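Local coordinates for 14-3-3 protein (Cryptosporidium parvum, PDB 3EFZ) that probably binds phosphoserine-containing partner proteins, as members of the 14-3-3 family of signalling adaptors do, at residues 79-84 and 111-116; 136-141 and 179-184; 205-210 and 214-219; 226-231 and 235-240. One frame throughout, in Å; residues are numbered along the deposited sequence.

Contact 1: 79-84 and 111-116; sequences RNSLKS and RDFEES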
loop_
_atom_site.group_PDB
_atom_site.type_symbol
_atom_site.label_atom_id
_atom_site.label_comp_id
_atom_site.label_asym_id
_atom_site.label_seq_id
_atom_site.Cartn_x
_atom_site.Cartn_y
_atom_site.Cartn_z
ATOM N N ARG B 79 -8.005 -1.821 2.413
ATOM C CA ARG B 79 -9.148 -1.301 3.159
ATOM C C ARG B 79 -9.400 0.189 2.882
ATOM O O ARG B 79 -10.550 0.594 2.758
ATOM C CB ARG B 79 -8.966 -1.577 4.644
ATOM C CG ARG B 79 -10.089 -1.091 5.557
ATOM C CD ARG B 79 -9.707 -1.462 6.944
ATOM N NE ARG B 79 -10.619 -0.951 7.957
ATOM C CZ ARG B 79 -10.422 0.141 8.674
ATOM N NH1 ARG B 79 -9.328 0.870 8.505
ATOM N NH2 ARG B 79 -11.327 0.484 9.582
ATOM N N ASN B 80 -8.339 0.993 2.778
ATOM C CA ASN B 80 -8.459 2.423 2.562
ATOM C C ASN B 80 -9.114 2.746 1.221
ATOM O O ASN B 80 -9.969 3.631 1.143
ATOM C CB ASN B 80 -7.086 3.113 2.661
ATOM C CG ASN B 80 -7.172 4.623 2.454
ATOM O OD1 ASN B 80 -7.544 5.350 3.358
ATOM N ND2 ASN B 80 -6.810 5.093 1.263
ATOM N N SER B 81 -8.750 1.992 0.183
ATOM C CA SER B 81 -9.257 2.208 -1.175
ATOM C C SER B 81 -10.765 1.952 -1.293
ATOM O O SER B 81 -11.423 2.418 -2.249
ATOM C CB SER B 81 -8.481 1.349 -2.185
ATOM O OG SER B 81 -8.886 -0.007 -2.129
ATOM N N LEU B 82 -11.302 1.210 -0.332
ATOM C CA LEU B 82 -12.700 0.822 -0.352
ATOM C C LEU B 82 -13.613 1.684 0.500
ATOM O O LEU B 82 -14.807 1.417 0.558
ATOM C CB LEU B 82 -12.852 -0.611 0.128
ATOM C CG LEU B 82 -12.233 -1.764 -0.642
ATOM C CD1 LEU B 82 -12.476 -3.035 0.172
ATOM C CD2 LEU B 82 -12.801 -1.862 -2.077
ATOM N N LYS B 83 -13.080 2.698 1.175
ATOM C CA LYS B 83 -13.904 3.395 2.164
ATOM C C LYS B 83 -15.152 4.097 1.587
ATOM O O LYS B 83 -16.229 4.011 2.180
ATOM C CB LYS B 83 -13.075 4.311 3.078
ATOM C CG LYS B 83 -12.312 5.417 2.373
ATOM C CD LYS B 83 -11.238 6.032 3.291
ATOM C CE LYS B 83 -10.255 6.899 2.487
ATOM N NZ LYS B 83 -9.290 7.573 3.423
ATOM N N SER B 84 -15.026 4.785 0.453
ATOM C CA SER B 84 -16.203 5.381 -0.208
ATOM C C SER B 84 -17.123 4.343 -0.824
ATOM O O SER B 84 -18.333 4.555 -0.895
ATOM C CB SER B 84 -15.813 6.389 -1.281
ATOM O OG SER B 84 -14.989 7.413 -0.751
ATOM N N ARG B 111 -15.473 -7.192 -3.711
ATOM C CA ARG B 111 -15.452 -8.621 -3.386
ATOM C C ARG B 111 -14.028 -9.177 -3.402
ATOM O O ARG B 111 -13.594 -9.834 -2.451
ATOM C CB ARG B 111 -16.312 -9.356 -4.416
ATOM C CG ARG B 111 -16.768 -10.739 -4.058
ATOM C CD ARG B 111 -17.743 -11.218 -5.122
ATOM N NE ARG B 111 -19.082 -10.638 -4.938
ATOM C CZ ARG B 111 -19.664 -9.726 -5.726
ATOM N NH1 ARG B 111 -19.058 -9.263 -6.821
ATOM N NH2 ARG B 111 -20.881 -9.288 -5.408
ATOM N N ASP B 112 -13.308 -8.900 -4.487
ATOM C CA ASP B 112 -11.913 -9.280 -4.633
ATOM C C ASP B 112 -11.012 -8.655 -3.564
ATOM O O ASP B 112 -10.146 -9.313 -3.029
ATOM C CB ASP B 112 -11.392 -8.830 -6.001
ATOM C CG ASP B 112 -11.960 -9.637 -7.145
ATOM O OD1 ASP B 112 -12.674 -10.644 -6.903
ATOM O OD2 ASP B 112 -11.672 -9.256 -8.301
ATOM N N PHE B 113 -11.217 -7.378 -3.283
ATOM C CA PHE B 113 -10.353 -6.635 -2.364
ATOM C C PHE B 113 -10.598 -7.118 -0.945
ATOM O O PHE B 113 -9.672 -7.252 -0.155
ATOM C CB PHE B 113 -10.603 -5.127 -2.511
ATOM C CG PHE B 113 -9.739 -4.446 -3.555
ATOM C CD1 PHE B 113 -9.509 -5.029 -4.809
ATOM C CD2 PHE B 113 -9.162 -3.205 -3.281
ATOM C CE1 PHE B 113 -8.698 -4.400 -5.753
ATOM C CE2 PHE B 113 -8.361 -2.542 -4.219
ATOM C CZ PHE B 113 -8.131 -3.136 -5.469
ATOM N N GLU B 114 -11.857 -7.397 -0.630
ATOM C CA GLU B 114 -12.234 -7.957 0.654
ATOM C C GLU B 114 -11.759 -9.405 0.839
ATOM O O GLU B 114 -11.337 -9.749 1.935
ATOM C CB GLU B 114 -13.751 -7.783 0.944
ATOM C CG GLU B 114 -14.169 -6.300 1.012
ATOM C CD GLU B 114 -15.453 -6.024 1.763
ATOM O OE1 GLU B 114 -16.465 -6.717 1.546
ATOM O OE2 GLU B 114 -15.456 -5.076 2.582
ATOM N N GLU B 115 -11.823 -10.244 -0.213
ATOM C CA GLU B 115 -11.235 -11.598 -0.190
ATOM C C GLU B 115 -9.753 -11.467 0.214
ATOM O O GLU B 115 -9.299 -12.151 1.106
ATOM C CB GLU B 115 -11.406 -12.343 -1.544
ATOM C CG GLU B 115 -12.802 -13.033 -1.742
ATOM C CD GLU B 115 -13.164 -13.482 -3.199
ATOM O OE1 GLU B 115 -14.252 -14.108 -3.370
ATOM O OE2 GLU B 115 -12.391 -13.223 -4.167
ATOM N N SER B 116 -9.036 -10.539 -0.418
ATOM C CA SER B 116 -7.631 -10.236 -0.127
ATOM C C SER B 116 -7.352 -9.788 1.314
ATOM O O SER B 116 -6.425 -10.295 1.940
ATOM C CB SER B 116 -7.101 -9.193 -1.123
ATOM O OG SER B 116 -6.822 -9.827 -2.355
#
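Leu82 pushes its two methyl groups against the foot of Phe113 and leaves one edge of that ring, the CD2-CE2 side, to Ser81. CD1 of Leu82 lies 3.9 Å from CB of Phe113, and CD2 stands 4.0 Å from the same carbon, so the branch straddles the base of the aromatic side chain. With CG turned anti to the carbonyl carbon (chi1 -63°), the leucine sends its fork across to helix 100-131. CD1 also touches CG of Glu114 at 3.8 Å; the glutamate thus offers its aliphatic part to the leucine.

Ser81 meets the ring from its edge. Its OG lies near the ring plane, 3.3 Å from CE2 and 3.4 Å from CD2 of Phe113. A chi1 of 76° places OG between the backbone N and the carbonyl carbon, and there it is hydrogen-bonded to the carbonyl oxygen of Ile78, one turn back.

The setting is the all-helical 14-3-3 fold, and the contact fastens the end of helix 63-81 and the break before helix 83-87 to the long helix 100-131. Arg79, predicted to contact phosphoserine, points its CB away from helix 100-131 and forms a salt bridge with Glu157.

On the dimer side, Phe113 meets Phe113 of the second subunit with the ring planes inclined at about 45°, and Lys83 NZ forms a salt bridge with OE1 of Glu115 of the second subunit.

Contact 2: 136-141 and 179-184; sequences SEEGAR and LQRERS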
loop_
_atom_site.group_PDB
_atom_site.type_symbol
_atom_site.label_atom_id
_atom_site.label_comp_id
_atom_site.label_asym_id
_atom_site.label_seq_id
_atom_site.Cartn_x
_atom_site.Cartn_y
_atom_site.Cartn_z
ATOM N N SER B 136 11.612 -10.410 22.739
ATOM C CA SER B 136 11.779 -10.455 24.205
ATOM C C SER B 136 11.265 -9.171 24.858
ATOM O O SER B 136 10.935 -9.151 26.044
ATOM C CB SER B 136 13.220 -10.780 24.621
ATOM O OG SER B 136 14.156 -9.837 24.127
ATOM N N GLU B 137 11.175 -8.115 24.058
ATOM C CA GLU B 137 10.709 -6.826 24.538
ATOM C C GLU B 137 9.198 -6.869 24.740
ATOM O O GLU B 137 8.447 -7.253 23.845
ATOM C CB GLU B 137 11.138 -5.686 23.592
ATOM C CG GLU B 137 11.409 -6.105 22.138
ATOM C CD GLU B 137 12.783 -6.749 21.933
ATOM O OE1 GLU B 137 12.841 -7.988 21.744
ATOM O OE2 GLU B 137 13.799 -6.011 21.952
ATOM N N GLU B 138 8.759 -6.488 25.935
ATOM C CA GLU B 138 7.332 -6.603 26.299
ATOM C C GLU B 138 6.408 -5.667 25.495
ATOM O O GLU B 138 5.260 -6.034 25.158
ATOM C CB GLU B 138 7.132 -6.420 27.816
ATOM C CG GLU B 138 7.933 -7.404 28.702
ATOM C CD GLU B 138 7.345 -8.839 28.789
ATOM O OE1 GLU B 138 7.845 -9.618 29.644
ATOM O OE2 GLU B 138 6.401 -9.194 28.027
ATOM N N GLY B 139 6.917 -4.467 25.211
ATOM C CA GLY B 139 6.254 -3.517 24.323
ATOM C C GLY B 139 6.000 -4.070 22.931
ATOM O O GLY B 139 4.910 -3.908 22.404
ATOM N N ALA B 140 7.002 -4.723 22.339
ATOM C CA ALA B 140 6.878 -5.322 20.999
ATOM C C ALA B 140 5.850 -6.450 20.902
ATOM O O ALA B 140 5.214 -6.629 19.853
ATOM C CB ALA B 140 8.233 -5.807 20.504
ATOM N N ARG B 141 5.717 -7.238 21.973
ATOM C CA ARG B 141 4.710 -8.308 22.013
ATOM C C ARG B 141 3.318 -7.721 22.054
ATOM O O ARG B 141 2.433 -8.197 21.362
ATOM C CB ARG B 141 4.924 -9.246 23.201
ATOM C CG ARG B 141 6.065 -10.204 23.011
ATOM C CD ARG B 141 6.103 -11.215 24.153
ATOM N NE ARG B 141 7.310 -12.021 24.130
ATOM C CZ ARG B 141 7.567 -13.028 24.965
ATOM N NH1 ARG B 141 6.674 -13.386 25.900
ATOM N NH2 ARG B 141 8.708 -13.681 24.853
ATOM N N LEU B 179 -3.625 -4.257 25.965
ATOM C CA LEU B 179 -3.798 -3.262 27.043
ATOM C C LEU B 179 -3.264 -3.718 28.405
ATOM O O LEU B 179 -2.575 -2.946 29.093
ATOM C CB LEU B 179 -5.271 -2.828 27.176
ATOM C CG LEU B 179 -5.883 -1.948 26.079
ATOM C CD1 LEU B 179 -7.419 -1.905 26.192
ATOM C CD2 LEU B 179 -5.307 -0.550 26.107
ATOM N N GLN B 180 -3.583 -4.955 28.797
ATOM C CA GLN B 180 -3.089 -5.515 30.059
ATOM C C GLN B 180 -1.556 -5.616 30.075
ATOM O O GLN B 180 -0.919 -5.294 31.085
ATOM C CB GLN B 180 -3.744 -6.871 30.380
ATOM C CG GLN B 180 -3.189 -7.586 31.640
ATOM C CD GLN B 180 -3.006 -6.644 32.838
ATOM O OE1 GLN B 180 -3.968 -6.072 33.364
ATOM N NE2 GLN B 180 -1.758 -6.479 33.269
ATOM N N ARG B 181 -0.972 -6.052 28.965
ATOM C CA ARG B 181 0.486 -6.091 28.835
ATOM C C ARG B 181 1.102 -4.689 28.903
ATOM O O ARG B 181 2.110 -4.480 29.581
ATOM C CB ARG B 181 0.890 -6.794 27.541
ATOM C CG ARG B 181 0.690 -8.290 27.551
ATOM C CD ARG B 181 0.796 -8.796 26.116
ATOM N NE ARG B 181 0.648 -10.245 26.000
ATOM C CZ ARG B 181 1.663 -11.103 25.906
ATOM N NH1 ARG B 181 2.938 -10.691 25.955
ATOM N NH2 ARG B 181 1.399 -12.391 25.780
ATOM N N GLU B 182 0.482 -3.726 28.225
ATOM C CA GLU B 182 0.902 -2.316 28.335
ATOM C C GLU B 182 0.834 -1.758 29.766
ATOM O O GLU B 182 1.771 -1.094 30.210
ATOM C CB GLU B 182 0.137 -1.436 27.339
ATOM C CG GLU B 182 0.510 -1.776 25.881
ATOM C CD GLU B 182 -0.628 -1.585 24.891
ATOM O OE1 GLU B 182 -1.674 -1.026 25.279
ATOM O OE2 GLU B 182 -0.472 -2.009 23.725
ATOM N N ARG B 183 -0.264 -2.046 30.471
ATOM C CA ARG B 183 -0.438 -1.687 31.890
ATOM C C ARG B 183 0.652 -2.269 32.800
ATOM O O ARG B 183 1.136 -1.596 33.712
ATOM C CB ARG B 183 -1.824 -2.111 32.401
ATOM C CG ARG B 183 -2.971 -1.188 31.963
ATOM C CD ARG B 183 -4.315 -1.557 32.617
ATOM N NE ARG B 183 -5.247 -2.143 31.639
ATOM C CZ ARG B 183 -5.662 -3.412 31.639
ATOM N NH1 ARG B 183 -5.249 -4.258 32.575
ATOM N NH2 ARG B 183 -6.496 -3.836 30.693
ATOM N N SER B 184 1.023 -3.520 32.535
ATOM C CA SER B 184 2.017 -4.262 33.312
ATOM C C SER B 184 3.459 -3.793 33.088
ATOM O O SER B 184 4.248 -3.676 34.039
ATOM C CB SER B 184 1.953 -5.743 32.942
ATOM O OG SER B 184 0.810 -6.359 33.486
HETATM O O HOH W 1 4.187 -7.777 26.762
HETATM O O HOH W 2 3.687 -13.906 25.879
#
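Arg141 and Arg181 reach toward each other between two helices of the all-helical 14-3-3 fold, near the start of helix 138-158 and the end of helix 161-185. The side chains run at a slant to one another, and their guanidinium planes are 55° apart, so the two cations do not stack. What touches is the NH1 end of Arg181 against the aliphatic part of Arg141: NH1 lies 3.7 Å from CD and 3.7 Å from CB of Arg141. Each arginine has CG anti to its carbonyl carbon and then an extended chain to NE (chi1 -76° for Arg141, -73° for Arg181), which brings the guanidinium of Arg181 up to the aliphatic part of Arg141.

The offset still leaves Arg141 NH1 4.6 Å from Arg181 NH1, and water takes up the polar ends. One water lies in the plane of the Arg181 guanidinium and accepts from its NH2 at 2.7 Å; it also accepts a weak bond from Arg141 NH1. Arg141 is further held by its NE, which is hydrogen-bonded to the carbonyl oxygen of Tyr135.

Glu138 faces Arg181 without forming a salt bridge, its OE2 being 4.3 Å from NH1. The nearby carboxylate probably helps to balance the two positive charges. A second water, also in the guanidinium plane, bridges the two: it accepts from Arg181 NH1 at 3.3 Å and donates both to Glu138 OE2 at 2.9 Å and to Glu138 O at 2.6 Å.

Contact 3: 205-210 and 214-219; sequences LKYDLL and EGAMKF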
loop_
_atom_site.group_PDB
_atom_site.type_symbol
_atom_site.label_atom_id
_atom_site.label_comp_id
_atom_site.label_asym_id
_atom_site.label_seq_id
_atom_site.Cartn_x
_atom_site.Cartn_y
_atom_site.Cartn_z
ATOM N N LEU B 205 -13.486 -0.002 17.733
ATOM C CA LEU B 205 -14.232 -1.260 17.745
ATOM C C LEU B 205 -15.548 -1.122 18.495
ATOM O O LEU B 205 -16.584 -1.596 18.009
ATOM C CB LEU B 205 -13.404 -2.390 18.372
ATOM C CG LEU B 205 -13.969 -3.817 18.403
ATOM C CD1 LEU B 205 -13.976 -4.454 16.996
ATOM C CD2 LEU B 205 -13.149 -4.672 19.377
ATOM N N LYS B 206 -15.495 -0.473 19.660
ATOM C CA LYS B 206 -16.670 -0.231 20.495
ATOM C C LYS B 206 -17.687 0.674 19.810
ATOM O O LYS B 206 -18.891 0.391 19.826
ATOM C CB LYS B 206 -16.274 0.406 21.837
ATOM C CG LYS B 206 -15.509 -0.493 22.799
ATOM C CD LYS B 206 -14.988 0.339 23.966
ATOM C CE LYS B 206 -14.077 -0.477 24.867
ATOM N NZ LYS B 206 -14.799 -1.331 25.841
ATOM N N TYR B 207 -17.194 1.769 19.239
ATOM C CA TYR B 207 -18.036 2.736 18.565
ATOM C C TYR B 207 -18.730 2.105 17.364
ATOM O O TYR B 207 -19.952 2.082 17.303
ATOM C CB TYR B 207 -17.225 3.978 18.155
ATOM C CG TYR B 207 -18.049 5.115 17.563
ATOM C CD1 TYR B 207 -18.359 6.248 18.320
ATOM C CD2 TYR B 207 -18.507 5.058 16.240
ATOM C CE1 TYR B 207 -19.108 7.298 17.768
ATOM C CE2 TYR B 207 -19.257 6.088 15.688
ATOM C CZ TYR B 207 -19.554 7.207 16.452
ATOM O OH TYR B 207 -20.299 8.221 15.893
ATOM N N ASP B 208 -17.952 1.584 16.423
ATOM C CA ASP B 208 -18.520 1.105 15.170
ATOM C C ASP B 208 -19.083 -0.317 15.319
ATOM O O ASP B 208 -20.298 -0.479 15.557
ATOM C CB ASP B 208 -17.499 1.223 14.027
ATOM C CG ASP B 208 -18.131 1.062 12.656
ATOM O OD1 ASP B 208 -19.350 0.768 12.585
ATOM O OD2 ASP B 208 -17.406 1.226 11.640
ATOM N N LEU B 209 -18.201 -1.318 15.237
ATOM C CA LEU B 209 -18.579 -2.733 15.219
ATOM C C LEU B 209 -19.457 -3.220 16.378
ATOM O O LEU B 209 -20.358 -4.028 16.172
ATOM C CB LEU B 209 -17.339 -3.631 15.106
ATOM C CG LEU B 209 -16.644 -3.878 13.760
ATOM C CD1 LEU B 209 -17.654 -4.135 12.641
ATOM C CD2 LEU B 209 -15.677 -2.757 13.400
ATOM N N LEU B 210 -19.173 -2.747 17.588
ATOM C CA LEU B 210 -19.923 -3.162 18.774
ATOM C C LEU B 210 -21.227 -2.375 18.932
ATOM O O LEU B 210 -22.080 -2.732 19.752
ATOM C CB LEU B 210 -19.046 -3.072 20.041
ATOM C CG LEU B 210 -18.042 -4.227 20.219
ATOM C CD1 LEU B 210 -16.824 -3.838 21.051
ATOM C CD2 LEU B 210 -18.740 -5.440 20.823
ATOM N N GLU B 214 -21.656 5.405 23.032
ATOM C CA GLU B 214 -21.588 6.008 24.364
ATOM C C GLU B 214 -20.557 5.287 25.229
ATOM O O GLU B 214 -19.719 5.929 25.869
ATOM C CB GLU B 214 -22.973 6.018 25.031
ATOM C CG GLU B 214 -23.045 6.867 26.305
ATOM C CD GLU B 214 -24.463 7.071 26.827
ATOM O OE1 GLU B 214 -24.603 7.353 28.039
ATOM O OE2 GLU B 214 -25.435 6.966 26.037
ATOM N N GLY B 215 -20.608 3.954 25.221
ATOM C CA GLY B 215 -19.610 3.128 25.905
ATOM C C GLY B 215 -18.216 3.442 25.390
ATOM O O GLY B 215 -17.259 3.508 26.163
ATOM N N ALA B 216 -18.126 3.650 24.075
ATOM C CA ALA B 216 -16.889 4.052 23.399
ATOM C C ALA B 216 -16.353 5.399 23.910
ATOM O O ALA B 216 -15.154 5.538 24.193
ATOM C CB ALA B 216 -17.111 4.110 21.883
ATOM N N MET B 217 -17.235 6.388 24.020
ATOM C CA MET B 217 -16.813 7.716 24.432
ATOM C C MET B 217 -16.460 7.818 25.908
ATOM O O MET B 217 -15.501 8.509 26.255
ATOM C CB MET B 217 -17.811 8.779 23.992
ATOM C CG MET B 217 -17.358 9.545 22.738
ATOM S SD MET B 217 -17.009 8.601 21.223
ATOM C CE MET B 217 -15.236 8.329 21.250
ATOM N N LYS B 218 -17.197 7.112 26.762
ATOM C CA LYS B 218 -16.815 6.977 28.172
ATOM C C LYS B 218 -15.438 6.315 28.313
ATOM O O LYS B 218 -14.614 6.731 29.136
ATOM C CB LYS B 218 -17.861 6.169 28.939
ATOM C CG LYS B 218 -19.093 6.954 29.319
ATOM C CD LYS B 218 -20.114 6.061 29.998
ATOM C CE LYS B 218 -21.416 6.815 30.252
ATOM N NZ LYS B 218 -22.519 5.876 30.589
ATOM N N PHE B 219 -15.198 5.287 27.503
ATOM C CA PHE B 219 -13.924 4.565 27.493
ATOM C C PHE B 219 -12.782 5.514 27.123
ATOM O O PHE B 219 -11.740 5.535 27.789
ATOM C CB PHE B 219 -13.998 3.357 26.537
ATOM C CG PHE B 219 -12.804 2.436 26.613
ATOM C CD1 PHE B 219 -11.833 2.455 25.609
ATOM C CD2 PHE B 219 -12.642 1.557 27.688
ATOM C CE1 PHE B 219 -10.706 1.601 25.661
ATOM C CE2 PHE B 219 -11.517 0.701 27.761
ATOM C CZ PHE B 219 -10.546 0.727 26.738
#
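The last turn of helix 193-207 and the first turns of helix 213-228 come close at Tyr207 and Ala216, whose CA atoms are 5.1 Å apart. Asp208 is the first residue to leave helical geometry, and the short connection returns the chain as a helical hairpin. No hydrogen bond joins the two segments; the small Ala216 permits the approach, its CB touching Tyr207 N at 3.5 Å and Tyr207 CB at 3.7 Å.

On one flank Lys206 lies across Phe219 at about a right angle. Its CE sits over the centre of the ring, 3.6 Å from the centroid, in a CH-pi contact. The bend at chi4 (-81°) keeps NZ above the same face, 4.3 Å from the centroid and 22° off the normal, which makes a cation-pi pair. On the other flank Met217 SD approaches the Tyr207 ring at its edge, 4.0 Å from CD1, a Met-aromatic contact.

Tyr202 extends the aromatic cluster, meeting the Phe219 ring edge-to-face and Lys206 by a further cation-pi contact. Beyond the hairpin, Met217 packs on Val252 and Trp255 of helix 239-256, Leu205 on Val172 and Tyr175 of helix 161-185, and Leu209 on Arg153 of helix 138-158.

Contact 4: 226-231 and 235-240; sequences AAENSR and EQFSEN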
loop_
_atom_site.group_PDB
_atom_site.type_symbol
_atom_site.label_atom_id
_atom_site.label_comp_id
_atom_site.label_asym_id
_atom_site.label_seq_id
_atom_site.Cartn_x
_atom_site.Cartn_y
_atom_site.Cartn_z
ATOM N N ALA B 226 -7.059 9.700 32.637
ATOM C CA ALA B 226 -5.989 8.901 33.227
ATOM C C ALA B 226 -4.621 9.382 32.728
ATOM O O ALA B 226 -3.652 9.425 33.496
ATOM C CB ALA B 226 -6.189 7.422 32.913
ATOM N N ALA B 227 -4.556 9.751 31.446
ATOM C CA ALA B 227 -3.322 10.244 30.827
ATOM C C ALA B 227 -2.921 11.600 31.374
ATOM O O ALA B 227 -1.751 11.834 31.654
ATOM C CB ALA B 227 -3.467 10.315 29.322
ATOM N N GLU B 228 -3.907 12.484 31.516
ATOM C CA GLU B 228 -3.715 13.837 32.016
ATOM C C GLU B 228 -3.276 13.832 33.490
ATOM O O GLU B 228 -2.436 14.641 33.907
ATOM C CB GLU B 228 -5.009 14.639 31.820
ATOM C CG GLU B 228 -4.815 16.102 31.432
ATOM C CD GLU B 228 -4.016 16.287 30.147
ATOM O OE1 GLU B 228 -4.567 16.081 29.049
ATOM O OE2 GLU B 228 -2.832 16.653 30.243
ATOM N N ASN B 229 -3.831 12.904 34.265
ATOM C CA ASN B 229 -3.411 12.705 35.650
ATOM C C ASN B 229 -2.081 11.933 35.771
ATOM O O ASN B 229 -1.673 11.548 36.865
ATOM C CB ASN B 229 -4.541 12.079 36.491
ATOM C CG ASN B 229 -5.695 13.055 36.749
ATOM O OD1 ASN B 229 -6.474 13.383 35.845
ATOM N ND2 ASN B 229 -5.808 13.519 37.994
ATOM N N SER B 230 -1.434 11.697 34.628
ATOM C CA SER B 230 -0.009 11.340 34.548
ATOM C C SER B 230 0.731 12.614 34.174
ATOM O O SER B 230 0.167 13.475 33.513
ATOM C CB SER B 230 0.226 10.280 33.476
ATOM O OG SER B 230 -0.243 9.020 33.901
ATOM N N ARG B 231 1.989 12.734 34.566
ATOM C CA ARG B 231 2.679 14.039 34.590
ATOM C C ARG B 231 2.223 14.814 35.810
ATOM O O ARG B 231 2.114 14.245 36.893
ATOM C CB ARG B 231 2.489 14.871 33.294
ATOM C CG ARG B 231 1.273 15.820 33.227
ATOM C CD ARG B 231 1.464 16.881 32.139
ATOM N NE ARG B 231 0.356 16.906 31.181
ATOM C CZ ARG B 231 0.505 17.021 29.860
ATOM N NH1 ARG B 231 -0.558 17.029 29.065
ATOM N NH2 ARG B 231 1.717 17.115 29.320
ATOM N N GLU B 235 5.339 18.257 32.885
ATOM C CA GLU B 235 6.134 17.437 31.975
ATOM C C GLU B 235 5.496 17.378 30.595
ATOM O O GLU B 235 4.267 17.344 30.475
ATOM C CB GLU B 235 6.249 16.024 32.570
ATOM C CG GLU B 235 6.579 14.895 31.599
ATOM C CD GLU B 235 5.950 13.569 32.009
ATOM O OE1 GLU B 235 5.435 13.469 33.148
ATOM O OE2 GLU B 235 5.974 12.622 31.186
ATOM N N GLN B 236 6.337 17.365 29.562
ATOM C CA GLN B 236 5.868 17.215 28.192
ATOM C C GLN B 236 5.729 15.738 27.804
ATOM O O GLN B 236 6.646 14.937 28.001
ATOM C CB GLN B 236 6.792 17.949 27.215
ATOM C CG GLN B 236 6.237 18.044 25.797
ATOM C CD GLN B 236 6.984 19.036 24.921
ATOM O OE1 GLN B 236 8.193 19.247 25.076
ATOM N NE2 GLN B 236 6.261 19.651 23.989
ATOM N N PHE B 237 4.559 15.395 27.275
ATOM C CA PHE B 237 4.310 14.090 26.710
ATOM C C PHE B 237 4.923 14.016 25.310
ATOM O O PHE B 237 5.232 15.049 24.702
ATOM C CB PHE B 237 2.797 13.817 26.640
ATOM C CG PHE B 237 2.159 13.556 27.976
ATOM C CD1 PHE B 237 0.792 13.780 28.165
ATOM C CD2 PHE B 237 2.919 13.100 29.054
ATOM C CE1 PHE B 237 0.186 13.533 29.403
ATOM C CE2 PHE B 237 2.326 12.866 30.291
ATOM C CZ PHE B 237 0.954 13.083 30.460
ATOM N N SER B 238 5.092 12.797 24.801
ATOM C CA SER B 238 5.620 12.610 23.451
ATOM C C SER B 238 4.657 13.232 22.450
ATOM O O SER B 238 3.469 13.422 22.742
ATOM C CB SER B 238 5.862 11.128 23.134
ATOM O OG SER B 238 4.639 10.446 22.915
ATOM N N GLU B 239 5.190 13.583 21.289
ATOM C CA GLU B 239 4.400 14.136 20.207
ATOM C C GLU B 239 3.278 13.171 19.797
ATOM O O GLU B 239 2.140 13.589 19.552
ATOM C CB GLU B 239 5.319 14.447 19.032
ATOM C CG GLU B 239 4.604 14.743 17.746
ATOM C CD GLU B 239 5.493 14.532 16.556
ATOM O OE1 GLU B 239 6.399 15.372 16.360
ATOM O OE2 GLU B 239 5.286 13.531 15.832
ATOM N N ASN B 240 3.597 11.880 19.746
ATOM C CA ASN B 240 2.605 10.870 19.398
ATOM C C ASN B 240 1.527 10.679 20.447
ATOM O O ASN B 240 0.387 10.388 20.099
ATOM C CB ASN B 240 3.257 9.541 19.021
ATOM C CG ASN B 240 3.656 9.496 17.571
ATOM O OD1 ASN B 240 2.935 9.990 16.702
ATOM N ND2 ASN B 240 4.816 8.917 17.293
#
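Stacking joins Arg231 to Phe237 in the connection between helix 213-228 and helix 239-256, the last two helices of this 14-3-3 fold. The guanidinium lies flat on the ring, with the planes 18° apart and the centres 3.9 Å apart, a cation-pi pair in which CE1 of Phe237 sits over the middle of the guanidinium. Phe237 CE2 also touches Arg231 CB at 3.6 Å. The arginine gets there by setting CG between its backbone N and carbonyl carbon (chi1 89°) and bending again at chi3, which folds the long chain back over the aromatic ring.

Two carbonyl oxygens meet the ring at its edge, near its plane: those of Ala227 and Ser230, each 3.2 Å from Phe237 CZ. Ala227 O also accepts the backbone N-H of Ser230, in the turn that ends helix 213-228. Phe237 also packs on Leu245 of helix 239-256.

Charge and hydrogen bonding hold the guanidinium at its rim. Arg231 NH1 makes a salt bridge with OE2 of Glu228 at 2.6 Å, using the syn lone pair of the carboxylate, and the other oxygen of Glu228 pairs with Arg249. With in-plane partners on two separate nitrogens, these bonds probably restrain rotation of the group off the ring. The second of them runs from Arg231 NH2 to the carbonyl oxygen of Glu235, 2.8 Å long and bent only to 160° at the hydrogen.

How the contacts relate
The four contacts follow one another along the chain, and each ties together helices of a single all-helical subunit. Contacts 3 and 4 lie at the two ends of helix 213-228, their centres about 23 Å apart. Contact 2 touches contact 3 directly, where Leu179 CD1 packs on Phe219 CZ at 4.1 Å, whereas contacts 1 and 2 lie on opposite sides of the chain's centre with about 31 Å between their centres. Contacts 1 and 3, their nearest atoms about 6 Å apart, both lie near the predicted phosphoserine site: contact 1 contains Arg79, and the Lys206 side chain of contact 3 is about 9 Å from that of Arg153. Contacts 2 and 4 lie away from it. Contact 1 alone reaches the second subunit.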